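Local structure of putative mandelate racemase (Zymomonas mobilis, 2OX4) at residues C[16-21]-C[349-355]; C[133-137]-C[153-157]; C[169-174]-C[193-199]. The protein binds magnesium and is probably a lyase, perhaps a dehydratase, of the mandelate racemase branch of the enolase superfamily. The contacts are given in a common frame with arbitrary orientation. Numbering follows the deposited sequence.

Contact 1 (C[16-21]-C[349-355])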
ATOM      1  N   ARG C  16      48.089  12.412  -4.967  1.00 15.24           N
ATOM      2  CA  ARG C  16      48.461  12.057  -6.332  1.00 16.57           C
ATOM      3  C   ARG C  16      48.358  13.317  -7.201  1.00 19.71           C
ATOM      4  O   ARG C  16      47.308  13.944  -7.249  1.00 19.09           O
ATOM      5  CB  ARG C  16      47.566  10.920  -6.859  1.00 18.68           C
ATOM      6  CG  ARG C  16      47.440   9.672  -5.930  1.00 20.44           C
ATOM      7  CD  ARG C  16      48.717   8.839  -5.837  1.00 17.12           C
ATOM      8  NE  ARG C  16      49.746   9.514  -5.052  1.00 21.87           N
ATOM      9  CZ  ARG C  16      51.053   9.315  -5.192  1.00 33.11           C
ATOM     10  NH1 ARG C  16      51.908   9.985  -4.430  1.00 20.84           N
ATOM     11  NH2 ARG C  16      51.503   8.448  -6.089  1.00 23.00           N
ATOM     12  N   PRO C  17      49.471  13.724  -7.843  1.00 20.07           N
ATOM     13  CA  PRO C  17      49.588  15.047  -8.496  1.00 21.58           C
ATOM     14  C   PRO C  17      48.489  15.404  -9.505  1.00 24.28           C
ATOM     15  O   PRO C  17      47.856  16.458  -9.371  1.00 25.01           O
ATOM     16  CB  PRO C  17      50.949  14.979  -9.206  1.00 25.28           C
ATOM     17  CG  PRO C  17      51.698  13.896  -8.528  1.00 25.25           C
ATOM     18  CD  PRO C  17      50.711  12.931  -7.956  1.00 19.34           C
ATOM     19  N   GLN C  18      48.272  14.552 -10.506  1.00 18.46           N
ATOM     20  CA  GLN C  18      47.322  14.854 -11.580  1.00 25.23           C
ATOM     21  C   GLN C  18      45.865  14.800 -11.114  1.00 30.54           C
ATOM     22  O   GLN C  18      45.053  15.662 -11.469  1.00 28.89           O
ATOM     23  CB  GLN C  18      47.502  13.878 -12.735  1.00 25.22           C
ATOM     24  CG  GLN C  18      48.725  14.124 -13.579  1.00 31.00           C
ATOM     25  CD  GLN C  18      48.559  13.536 -14.958  1.00 37.24           C
ATOM     26  OE1 GLN C  18      47.927  14.136 -15.823  1.00 27.66           O
ATOM     27  NE2 GLN C  18      49.101  12.338 -15.161  1.00 31.92           N
ATOM     28  N   SER C  19      45.543  13.781 -10.322  1.00 27.93           N
ATOM     29  CA  SER C  19      44.157  13.504  -9.938  1.00 29.73           C
ATOM     30  C   SER C  19      43.766  14.216  -8.644  1.00 26.39           C
ATOM     31  O   SER C  19      42.585  14.457  -8.398  1.00 27.47           O
ATOM     32  CB  SER C  19      43.914  11.993  -9.825  1.00 28.38           C
ATOM     33  OG  SER C  19      44.674  11.424  -8.765  1.00 20.62           O
ATOM     34  N   GLY C  20      44.762  14.550  -7.824  1.00 19.96           N
ATOM     35  CA  GLY C  20      44.533  15.213  -6.546  1.00 21.18           C
ATOM     36  C   GLY C  20      44.067  14.257  -5.466  1.00 16.98           C
ATOM     37  O   GLY C  20      43.741  14.686  -4.367  1.00 19.68           O
ATOM     38  N   GLN C  21      44.052  12.965  -5.782  1.00 18.88           N
ATOM     39  CA  GLN C  21      43.413  11.953  -4.933  1.00 16.72           C
ATOM     40  C   GLN C  21      44.388  11.380  -3.913  1.00 18.29           C
ATOM     41  O   GLN C  21      45.586  11.615  -4.014  1.00 16.02           O
ATOM     42  CB  GLN C  21      42.824  10.857  -5.812  1.00 13.59           C
ATOM     43  CG  GLN C  21      41.655  11.369  -6.648  1.00 20.33           C
ATOM     44  CD  GLN C  21      41.185  10.397  -7.707  1.00 25.22           C
ATOM     45  OE1 GLN C  21      41.612   9.250  -7.747  1.00 20.42           O
ATOM     46  NE2 GLN C  21      40.291  10.859  -8.575  1.00 29.17           N
ATOM     47  N   LEU C 349      47.312   6.673 -15.231  1.00 26.73           N
ATOM     48  CA  LEU C 349      48.270   7.701 -14.813  1.00 28.00           C
ATOM     49  C   LEU C 349      49.421   7.068 -14.023  1.00 29.43           C
ATOM     50  O   LEU C 349      49.199   6.121 -13.264  1.00 35.19           O
ATOM     51  CB  LEU C 349      47.572   8.784 -13.979  1.00 22.63           C
ATOM     52  CG  LEU C 349      46.166   9.258 -14.379  1.00 28.87           C
ATOM     53  CD1 LEU C 349      45.551  10.084 -13.261  1.00 33.25           C
ATOM     54  CD2 LEU C 349      46.177  10.051 -15.687  1.00 31.42           C
ATOM     55  N   PRO C 350      50.659   7.578 -14.205  1.00 26.73           N
ATOM     56  CA  PRO C 350      51.847   7.103 -13.459  1.00 25.88           C
ATOM     57  C   PRO C 350      51.767   7.210 -11.920  1.00 23.97           C
ATOM     58  O   PRO C 350      52.412   6.427 -11.216  1.00 23.83           O
ATOM     59  CB  PRO C 350      52.970   8.002 -13.985  1.00 31.01           C
ATOM     60  CG  PRO C 350      52.494   8.457 -15.336  1.00 29.83           C
ATOM     61  CD  PRO C 350      51.013   8.633 -15.176  1.00 33.14           C
ATOM     62  N   GLU C 351      50.999   8.172 -11.403  1.00 24.17           N
ATOM     63  CA  GLU C 351      50.819   8.310  -9.945  1.00 22.96           C
ATOM     64  C   GLU C 351      50.076   7.113  -9.339  1.00 24.50           C
ATOM     65  O   GLU C 351      50.236   6.799  -8.154  1.00 19.74           O
ATOM     66  CB  GLU C 351      50.064   9.592  -9.609  1.00 20.24           C
ATOM     67  CG  GLU C 351      48.678   9.724 -10.263  1.00 19.72           C
ATOM     68  CD  GLU C 351      48.270  11.166 -10.395  1.00 40.60           C
ATOM     69  OE1 GLU C 351      47.092  11.489 -10.130  1.00 30.98           O
ATOM     70  OE2 GLU C 351      49.146  11.984 -10.745  1.00 25.41           O
ATOM     71  N   TYR C 352      49.257   6.461 -10.156  1.00 24.13           N
ATOM     72  CA  TYR C 352      48.579   5.237  -9.734  1.00 21.57           C
ATOM     73  C   TYR C 352      49.391   3.972 -10.036  1.00 27.06           C
ATOM     74  O   TYR C 352      49.484   3.079  -9.188  1.00 18.50           O
ATOM     75  CB  TYR C 352      47.144   5.184 -10.271  1.00 23.23           C
ATOM     76  CG  TYR C 352      46.151   5.832  -9.317  1.00 25.71           C
ATOM     77  CD1 TYR C 352      45.701   7.141  -9.512  1.00 22.06           C
ATOM     78  CD2 TYR C 352      45.694   5.139  -8.196  1.00 27.47           C
ATOM     79  CE1 TYR C 352      44.797   7.735  -8.610  1.00 20.91           C
ATOM     80  CE2 TYR C 352      44.804   5.714  -7.303  1.00 28.84           C
ATOM     81  CZ  TYR C 352      44.359   7.008  -7.507  1.00 29.62           C
ATOM     82  OH  TYR C 352      43.471   7.554  -6.598  1.00 21.35           O
ATOM     83  N   GLU C 353      50.013   3.910 -11.212  1.00 25.41           N
ATOM     84  CA  GLU C 353      50.882   2.773 -11.563  1.00 28.82           C
ATOM     85  C   GLU C 353      51.987   2.444 -10.553  1.00 25.50           C
ATOM     86  O   GLU C 353      52.289   1.279 -10.336  1.00 24.21           O
ATOM     87  CB  GLU C 353      51.480   2.935 -12.964  1.00 26.41           C
ATOM     88  CG  GLU C 353      50.447   2.989 -14.074  1.00 39.36           C
ATOM     89  CD  GLU C 353      51.006   3.529 -15.387  1.00 52.93           C
ATOM     90  OE1 GLU C 353      51.897   2.873 -15.975  1.00 69.36           O
ATOM     91  OE2 GLU C 353      50.545   4.607 -15.833  1.00 66.71           O
ATOM     92  N   GLU C 354      52.596   3.462  -9.939  1.00 22.57           N
ATOM     93  CA  GLU C 354      53.755   3.249  -9.052  1.00 25.43           C
ATOM     94  C   GLU C 354      53.409   2.611  -7.698  1.00 20.85           C
ATOM     95  O   GLU C 354      54.301   2.223  -6.928  1.00 17.13           O
ATOM     96  CB  GLU C 354      54.507   4.561  -8.825  1.00 25.73           C
ATOM     97  CG  GLU C 354      53.712   5.605  -8.032  1.00 19.50           C
ATOM     98  CD  GLU C 354      54.502   6.887  -7.766  1.00 34.49           C
ATOM     99  OE1 GLU C 354      55.711   6.934  -8.080  1.00 32.94           O
ATOM    100  OE2 GLU C 354      53.913   7.855  -7.233  1.00 34.83           O
ATOM    101  N   LEU C 355      52.113   2.504  -7.415  1.00 19.85           N
ATOM    102  CA  LEU C 355      51.640   2.082  -6.099  1.00 20.38           C
ATOM    103  C   LEU C 355      51.602   0.571  -5.924  1.00 19.23           C
ATOM    104  O   LEU C 355      51.654   0.082  -4.792  1.00 16.69           O
ATOM    105  CB  LEU C 355      50.252   2.670  -5.813  1.00 17.37           C
ATOM    106  CG  LEU C 355      50.148   4.195  -5.844  1.00 18.31           C
ATOM    107  CD1 LEU C 355      48.706   4.635  -5.601  1.00 18.81           C
ATOM    108  CD2 LEU C 355      51.087   4.812  -4.816  1.00 15.54           C
TER
HETATM  109  O   HOH W   1      54.915  10.005  -5.300  1.00 38.27           O
HETATM  110  O   HOH W   2      50.438  11.045 -12.808  1.00 26.83           O
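This is a polar interface between two domains. The loop 16-21, between strands 5-13 and 24-30 of the N-terminal domain, meets the short helix 350-353 beyond strand 341-344 of the barrel. E351 is the main acceptor. E351 OE2 takes Q18 N at 2.7 Å. E351 OE1 takes both S19 N and S19 OG, each at 2.8 Å. The carboxylate thus holds two successive amides of the turn at 17-19. R16 adds further donors. R16 NH2 donates to E351 O at 2.9 Å and forms a salt bridge with E354 OE2 at 2.7 Å. Y352 OH donates to Q21 OE1 at 2.8 Å. One water links R16 NH1 to E354 OE2; another joins Q18 NE2 to E351 N and OE2. The amide end of Q18 also bonds the backbone of K139 and R141. Q21 lies about 11 Å, side chain to ion, from the magnesium. Such a junction of capping domain and barrel is typical of the enolase superfamily, whose active site lies between the two.

Contact 2 (C[133-137]-C[153-157]); sequences LQFGW and EALKA
W137 lays one face of its indole over A157, with W137 CD1 4.2 Å from A157 CB and 3.9 Å from A157 CA. Its chi1 is t (-162°) and its chi2 is -106°. The indole NE1 hydrogen-bonds E160, further along the chain. Residues 133-135 form a 3-10 turn, closed by G136 N to L133 O at 2.9 Å. G136 then takes phi/psi of 92/134, where a side chain would jam against the preceding carbonyl, and W137 follows at -103/76. Residues 153-157 are regular alpha helix inside helix 147-159. The closest CA pair is W137 and E153, at 5.6 Å. This is the first beta-alpha unit of a TIM barrel: strand 126-131 ends, the loop turns back, and the helix packs on the outside of strands 126-131 and 164-167. E153, with chi1 and chi2 both m, bends its carboxylate to the loop, and E153 OE2 accepts W137 N at 2.8 Å. K156 NZ forms a salt bridge to E153 OE1 at 3.0 Å, one helical turn on. K156 CD lies 3.7 Å from W137 O. L133 (m, t) points at the helix. L133 CD1 is 3.8 Å from A154 CB, and L133 CD2 is 4.4 Å from A157 CB. L133 and A157 also touch V165, and A154 touches I202 of helix 189-206.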
ATOM      1  N   LEU C 133      35.403   9.407 -19.730  1.00 17.76           N
ATOM      2  CA  LEU C 133      36.038   9.966 -20.934  1.00 19.51           C
ATOM      3  C   LEU C 133      36.219  11.474 -20.852  1.00 25.29           C
ATOM      4  O   LEU C 133      37.122  12.028 -21.481  1.00 23.16           O
ATOM      5  CB  LEU C 133      35.210   9.667 -22.184  1.00 21.03           C
ATOM      6  CG  LEU C 133      34.918   8.249 -22.667  1.00 20.93           C
ATOM      7  CD1 LEU C 133      34.019   8.343 -23.897  1.00 21.46           C
ATOM      8  CD2 LEU C 133      36.183   7.469 -22.964  1.00 21.78           C
ATOM      9  N   GLN C 134      35.352  12.136 -20.086  1.00 21.38           N
ATOM     10  CA  GLN C 134      35.420  13.591 -19.932  1.00 18.88           C
ATOM     11  C   GLN C 134      36.715  14.092 -19.264  1.00 19.54           C
ATOM     12  O   GLN C 134      36.992  15.292 -19.281  1.00 23.25           O
ATOM     13  CB  GLN C 134      34.162  14.120 -19.221  1.00 16.26           C
ATOM     14  CG  GLN C 134      34.139  13.909 -17.715  1.00 19.11           C
ATOM     15  CD  GLN C 134      33.705  12.510 -17.287  1.00 17.21           C
ATOM     16  OE1 GLN C 134      33.366  11.661 -18.113  1.00 13.13           O
ATOM     17  NE2 GLN C 134      33.713  12.271 -15.973  1.00 17.40           N
ATOM     18  N   PHE C 135      37.504  13.179 -18.689  1.00 18.50           N
ATOM     19  CA  PHE C 135      38.801  13.523 -18.089  1.00 18.96           C
ATOM     20  C   PHE C 135      39.987  13.106 -18.968  1.00 25.68           C
ATOM     21  O   PHE C 135      41.148  13.204 -18.551  1.00 26.46           O
ATOM     22  CB  PHE C 135      38.954  12.887 -16.705  1.00 25.59           C
ATOM     23  CG  PHE C 135      38.005  13.434 -15.680  1.00 34.01           C
ATOM     24  CD1 PHE C 135      37.822  14.805 -15.546  1.00 35.70           C
ATOM     25  CD2 PHE C 135      37.290  12.576 -14.851  1.00 45.53           C
ATOM     26  CE1 PHE C 135      36.944  15.314 -14.597  1.00 42.24           C
ATOM     27  CE2 PHE C 135      36.408  13.076 -13.903  1.00 47.44           C
ATOM     28  CZ  PHE C 135      36.234  14.448 -13.778  1.00 39.06           C
ATOM     29  N   GLY C 136      39.683  12.637 -20.173  1.00 23.39           N
ATOM     30  CA  GLY C 136      40.698  12.131 -21.088  1.00 33.34           C
ATOM     31  C   GLY C 136      40.931  10.633 -20.961  1.00 31.95           C
ATOM     32  O   GLY C 136      41.058  10.097 -19.850  1.00 31.15           O
ATOM     33  N   TRP C 137      40.989   9.962 -22.107  1.00 25.78           N
ATOM     34  CA  TRP C 137      41.499   8.596 -22.182  1.00 23.38           C
ATOM     35  C   TRP C 137      42.932   8.595 -22.745  1.00 31.64           C
ATOM     36  O   TRP C 137      43.141   8.226 -23.895  1.00 32.14           O
ATOM     37  CB  TRP C 137      40.560   7.748 -23.054  1.00 25.06           C
ATOM     38  CG  TRP C 137      40.756   6.273 -22.849  1.00 26.90           C
ATOM     39  CD1 TRP C 137      41.367   5.401 -23.699  1.00 23.43           C
ATOM     40  CD2 TRP C 137      40.349   5.503 -21.706  1.00 23.60           C
ATOM     41  NE1 TRP C 137      41.368   4.139 -23.162  1.00 22.95           N
ATOM     42  CE2 TRP C 137      40.752   4.172 -21.936  1.00 23.04           C
ATOM     43  CE3 TRP C 137      39.684   5.813 -20.510  1.00 27.55           C
ATOM     44  CZ2 TRP C 137      40.508   3.146 -21.021  1.00 19.50           C
ATOM     45  CZ3 TRP C 137      39.444   4.791 -19.599  1.00 28.07           C
ATOM     46  CH2 TRP C 137      39.857   3.474 -19.860  1.00 22.60           C
ATOM     47  N   GLU C 153      37.872  11.219 -27.525  1.00 21.27           N
ATOM     48  CA  GLU C 153      38.216  10.339 -26.410  1.00 19.89           C
ATOM     49  C   GLU C 153      37.535   8.978 -26.563  1.00 18.28           C
ATOM     50  O   GLU C 153      38.161   7.941 -26.297  1.00 19.33           O
ATOM     51  CB  GLU C 153      37.865  10.966 -25.051  1.00 20.74           C
ATOM     52  CG  GLU C 153      38.632  12.244 -24.679  1.00 21.70           C
ATOM     53  CD  GLU C 153      40.085  12.225 -25.111  1.00 29.90           C
ATOM     54  OE1 GLU C 153      40.432  12.925 -26.094  1.00 32.87           O
ATOM     55  OE2 GLU C 153      40.875  11.506 -24.464  1.00 22.86           O
ATOM     56  N   ALA C 154      36.272   8.991 -27.000  1.00 19.26           N
ATOM     57  CA  ALA C 154      35.530   7.767 -27.275  1.00 21.73           C
ATOM     58  C   ALA C 154      36.226   6.923 -28.340  1.00 23.46           C
ATOM     59  O   ALA C 154      36.387   5.716 -28.177  1.00 15.30           O
ATOM     60  CB  ALA C 154      34.105   8.085 -27.702  1.00 19.18           C
ATOM     61  N   LEU C 155      36.648   7.570 -29.425  1.00 22.24           N
ATOM     62  CA  LEU C 155      37.375   6.879 -30.494  1.00 22.35           C
ATOM     63  C   LEU C 155      38.712   6.280 -30.065  1.00 17.86           C
ATOM     64  O   LEU C 155      39.061   5.196 -30.535  1.00 22.07           O
ATOM     65  CB  LEU C 155      37.542   7.780 -31.720  1.00 22.25           C
ATOM     66  CG  LEU C 155      36.263   8.077 -32.506  1.00 23.26           C
ATOM     67  CD1 LEU C 155      36.539   9.134 -33.576  1.00 24.39           C
ATOM     68  CD2 LEU C 155      35.686   6.814 -33.131  1.00 22.22           C
ATOM     69  N   LYS C 156      39.442   6.977 -29.181  1.00 17.50           N
ATOM     70  CA  LYS C 156      40.663   6.447 -28.570  0.50 20.77           C
ATOM     71  C   LYS C 156      40.393   5.153 -27.812  1.00 23.63           C
ATOM     72  O   LYS C 156      41.161   4.192 -27.912  1.00 22.16           O
ATOM     73  CB  LYS C 156      41.294   7.467 -27.619  0.50 18.92           C
ATOM     74  CG  LYS C 156      41.922   8.675 -28.307  0.50 18.23           C
ATOM     75  CD  LYS C 156      42.473   9.662 -27.293  0.50 19.22           C
ATOM     76  CE  LYS C 156      42.972  10.932 -27.980  0.50 22.43           C
ATOM     77  NZ  LYS C 156      43.186  12.041 -27.011  0.50 21.02           N
ATOM     78  N   ALA C 157      39.301   5.134 -27.047  1.00 19.31           N
ATOM     79  CA  ALA C 157      38.905   3.923 -26.331  1.00 15.80           C
ATOM     80  C   ALA C 157      38.561   2.791 -27.300  1.00 15.05           C
ATOM     81  O   ALA C 157      39.038   1.673 -27.141  1.00 17.10           O
ATOM     82  CB  ALA C 157      37.723   4.213 -25.412  1.00 16.38           C
TER

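Contact 3 (C[169-174]-C[193-199])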
ATOM      1  N   VAL C 169      28.436  13.972 -19.084  1.00 11.90           N
ATOM      2  CA  VAL C 169      28.261  15.011 -20.106  1.00 13.27           C
ATOM      3  C   VAL C 169      27.683  16.336 -19.571  1.00 17.77           C
ATOM      4  O   VAL C 169      27.587  17.312 -20.320  1.00 17.94           O
ATOM      5  CB  VAL C 169      27.452  14.509 -21.335  1.00 20.15           C
ATOM      6  CG1 VAL C 169      28.169  13.342 -22.016  1.00 13.51           C
ATOM      7  CG2 VAL C 169      26.027  14.094 -20.932  1.00 19.05           C
ATOM      8  N   LEU C 170      27.300  16.365 -18.286  1.00 16.70           N
ATOM      9  CA  LEU C 170      26.698  17.572 -17.687  1.00 12.02           C
ATOM     10  C   LEU C 170      27.647  18.356 -16.805  1.00  9.69           C
ATOM     11  O   LEU C 170      27.433  19.554 -16.587  1.00 15.44           O
ATOM     12  CB  LEU C 170      25.397  17.238 -16.915  1.00 11.94           C
ATOM     13  CG  LEU C 170      24.234  16.658 -17.728  1.00 15.12           C
ATOM     14  CD1 LEU C 170      23.105  16.121 -16.820  1.00 17.54           C
ATOM     15  CD2 LEU C 170      23.675  17.644 -18.742  1.00 20.64           C
ATOM     16  N   ALA C 171      28.698  17.699 -16.305  1.00 10.39           N
ATOM     17  CA  ALA C 171      29.514  18.258 -15.230  1.00 13.57           C
ATOM     18  C   ALA C 171      30.266  19.526 -15.645  1.00 19.29           C
ATOM     19  O   ALA C 171      30.457  20.437 -14.831  1.00 19.25           O
ATOM     20  CB  ALA C 171      30.487  17.232 -14.707  1.00 18.05           C
ATOM     21  N   HIS C 172      30.706  19.567 -16.901  1.00 18.02           N
ATOM     22  CA  HIS C 172      31.592  20.641 -17.360  1.00 22.33           C
ATOM     23  C   HIS C 172      30.900  21.530 -18.367  1.00 13.07           C
ATOM     24  O   HIS C 172      30.128  21.058 -19.205  1.00 15.68           O
ATOM     25  CB  HIS C 172      32.883  20.067 -17.951  1.00 18.35           C
ATOM     26  CG  HIS C 172      33.638  19.208 -16.991  1.00 18.35           C
ATOM     27  ND1 HIS C 172      33.451  17.847 -16.910  1.00 20.59           N
ATOM     28  CD2 HIS C 172      34.555  19.521 -16.046  1.00 22.29           C
ATOM     29  CE1 HIS C 172      34.234  17.353 -15.967  1.00 20.82           C
ATOM     30  NE2 HIS C 172      34.911  18.349 -15.424  1.00 27.15           N
ATOM     31  N   ASP C 173      31.174  22.834 -18.276  1.00 21.67           N
ATOM     32  CA  ASP C 173      30.775  23.751 -19.341  1.00 18.35           C
ATOM     33  C   ASP C 173      31.620  23.540 -20.596  1.00 24.95           C
ATOM     34  O   ASP C 173      32.522  22.701 -20.603  1.00 16.46           O
ATOM     35  CB  ASP C 173      30.763  25.221 -18.867  1.00 23.30           C
ATOM     36  CG  ASP C 173      32.157  25.786 -18.554  1.00 25.29           C
ATOM     37  OD1 ASP C 173      32.213  26.826 -17.856  1.00 25.15           O
ATOM     38  OD2 ASP C 173      33.193  25.227 -18.987  1.00 27.02           O
ATOM     39  N   ARG C 174      31.336  24.310 -21.641  1.00 27.26           N
ATOM     40  CA  ARG C 174      32.021  24.155 -22.924  1.00 31.13           C
ATOM     41  C   ARG C 174      33.512  24.567 -22.920  1.00 24.36           C
ATOM     42  O   ARG C 174      34.236  24.273 -23.870  1.00 29.25           O
ATOM     43  CB  ARG C 174      31.246  24.875 -24.025  1.00 28.99           C
ATOM     44  CG  ARG C 174      29.989  24.150 -24.506  1.00 22.85           C
ATOM     45  CD  ARG C 174      29.580  24.696 -25.858  1.00 24.53           C
ATOM     46  NE  ARG C 174      28.379  24.090 -26.442  1.00 19.30           N
ATOM     47  CZ  ARG C 174      27.150  24.584 -26.310  1.00 22.72           C
ATOM     48  NH1 ARG C 174      26.952  25.679 -25.587  1.00 27.88           N
ATOM     49  NH2 ARG C 174      26.117  23.986 -26.897  1.00 21.61           N
ATOM     50  N   LYS C 193      21.259  21.122 -24.137  1.00 18.89           N
ATOM     51  CA  LYS C 193      21.937  21.094 -25.440  1.00 21.12           C
ATOM     52  C   LYS C 193      23.392  20.634 -25.325  1.00 12.33           C
ATOM     53  O   LYS C 193      23.837  19.818 -26.130  1.00 21.39           O
ATOM     54  CB  LYS C 193      21.855  22.464 -26.126  1.00 23.77           C
ATOM     55  CG  LYS C 193      22.453  22.495 -27.536  1.00 45.12           C
ATOM     56  CD  LYS C 193      21.542  23.203 -28.531  1.00 61.95           C
ATOM     57  CE  LYS C 193      22.010  24.622 -28.806  1.00 74.34           C
ATOM     58  NZ  LYS C 193      21.433  25.585 -27.829  1.00 78.67           N
ATOM     59  N   ILE C 194      24.114  21.161 -24.338  1.00 18.53           N
ATOM     60  CA  ILE C 194      25.513  20.770 -24.077  1.00 17.08           C
ATOM     61  C   ILE C 194      25.626  19.253 -23.838  1.00 27.45           C
ATOM     62  O   ILE C 194      26.479  18.579 -24.430  1.00 18.10           O
ATOM     63  CB  ILE C 194      26.111  21.560 -22.890  1.00 16.77           C
ATOM     64  CG1 ILE C 194      26.429  23.005 -23.304  1.00 22.89           C
ATOM     65  CG2 ILE C 194      27.389  20.918 -22.382  1.00 18.82           C
ATOM     66  CD1 ILE C 194      26.682  23.941 -22.129  1.00 22.04           C
ATOM     67  N   GLY C 195      24.741  18.713 -23.000  1.00 20.24           N
ATOM     68  CA  GLY C 195      24.722  17.278 -22.750  1.00 13.04           C
ATOM     69  C   GLY C 195      24.367  16.466 -23.985  1.00 14.37           C
ATOM     70  O   GLY C 195      25.053  15.501 -24.304  1.00 17.39           O
ATOM     71  N   VAL C 196      23.299  16.860 -24.674  1.00 13.57           N
ATOM     72  CA  VAL C 196      22.851  16.179 -25.887  1.00 16.74           C
ATOM     73  C   VAL C 196      23.940  16.188 -26.971  1.00 22.84           C
ATOM     74  O   VAL C 196      24.198  15.153 -27.591  1.00 21.64           O
ATOM     75  CB  VAL C 196      21.550  16.788 -26.458  1.00 18.63           C
ATOM     76  CG1 VAL C 196      21.274  16.263 -27.862  1.00 17.85           C
ATOM     77  CG2 VAL C 196      20.354  16.459 -25.554  1.00 15.59           C
ATOM     78  N   GLU C 197      24.574  17.341 -27.193  1.00 19.67           N
ATOM     79  CA  GLU C 197      25.563  17.451 -28.285  1.00 20.10           C
ATOM     80  C   GLU C 197      26.758  16.517 -28.053  1.00 24.15           C
ATOM     81  O   GLU C 197      27.312  15.977 -29.011  1.00 20.96           O
ATOM     82  CB  GLU C 197      26.025  18.904 -28.523  1.00 20.17           C
ATOM     83  CG  GLU C 197      26.970  19.452 -27.463  1.00 17.35           C
ATOM     84  CD  GLU C 197      27.418  20.877 -27.738  1.00 20.96           C
ATOM     85  OE1 GLU C 197      28.419  21.303 -27.125  1.00 26.00           O
ATOM     86  OE2 GLU C 197      26.753  21.565 -28.540  1.00 25.65           O
ATOM     87  N   ARG C 198      27.126  16.317 -26.785  1.00 16.32           N
ATOM     88  CA  ARG C 198      28.217  15.418 -26.422  1.00 13.48           C
ATOM     89  C   ARG C 198      27.838  13.953 -26.642  1.00 21.21           C
ATOM     90  O   ARG C 198      28.601  13.202 -27.251  1.00 18.49           O
ATOM     91  CB  ARG C 198      28.679  15.667 -24.987  1.00 13.08           C
ATOM     92  CG  ARG C 198      29.416  16.975 -24.803  1.00 14.72           C
ATOM     93  CD  ARG C 198      29.391  17.460 -23.375  1.00 19.98           C
ATOM     94  NE  ARG C 198      30.138  18.708 -23.232  1.00 18.55           N
ATOM     95  CZ  ARG C 198      30.347  19.344 -22.085  1.00 24.19           C
ATOM     96  NH1 ARG C 198      29.844  18.869 -20.952  1.00 14.90           N
ATOM     97  NH2 ARG C 198      31.046  20.475 -22.071  1.00 20.33           N
ATOM     98  N   VAL C 199      26.653  13.556 -26.172  1.00 17.69           N
ATOM     99  CA  VAL C 199      26.154  12.195 -26.397  1.00 15.59           C
ATOM    100  C   VAL C 199      26.003  11.900 -27.889  1.00 13.64           C
ATOM    101  O   VAL C 199      26.442  10.844 -28.373  1.00 16.49           O
ATOM    102  CB  VAL C 199      24.787  11.949 -25.680  1.00 15.01           C
ATOM    103  CG1 VAL C 199      24.202  10.586 -26.088  1.00 13.33           C
ATOM    104  CG2 VAL C 199      24.955  12.046 -24.158  1.00 13.21           C
TER
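Hydrogen bonds from R198 dominate this contact. It joins the loop after barrel strand 164-167 to helix 189-206. The R198 guanidinium gathers loop carbonyls at its edge. R198 NH1 donates to V169 O and H172 O, both at 2.8 Å. R198 NH2 adds weak bonds to H172 O at 3.1 Å and D173 O at 3.0 Å, and also bonds G145. The second group is ionic. R174 NE meets E197 OE1 at 2.9 Å, and R174 NH2 meets E197 OE2 at 3.0 Å, a two-pronged salt bridge. R174 has a further acidic partner in E190, which also pairs with K193. Van der Waals packing completes the contact. V169 CG2 lies 4.0 Å from V199 CG2, and V169 CG1 is 3.8 Å from R198 CB. I194 CG1 sits against one face of the R174 guanidinium, 3.5 Å from R174 CZ. At G195 a CB would clash with L170 CD2, so glycine lets the loop approach to 5.0 Å between the CA atoms of V169 and G195. The R198 guanidinium thus bonds backbone carbonyls of V169, H172 and D173. The fold of this irregular loop at the C-terminal end of a barrel strand is therefore tied directly to its helix.

Overall arrangement
Contacts 2 and 3 belong to successive beta-alpha units of the barrel. Contact 1 instead joins the barrel to the N-terminal domain. Its segments are 328 residues apart at their closest ends, and the other two contacts are nested within that loop. Contact 2 is the most buried and mixes apolar packing with one hydrogen bond to a carboxylate. Contacts 1 and 3 are partly buried and more polar. In contact 1 a glutamate accepts from loop amides; in contact 3 an arginine donates to loop carbonyls. Contacts 2 and 3 touch, F135 CE1 to H172 CE1 at 3.7 Å, with centres 14 Å apart. Contact 1 touches neither.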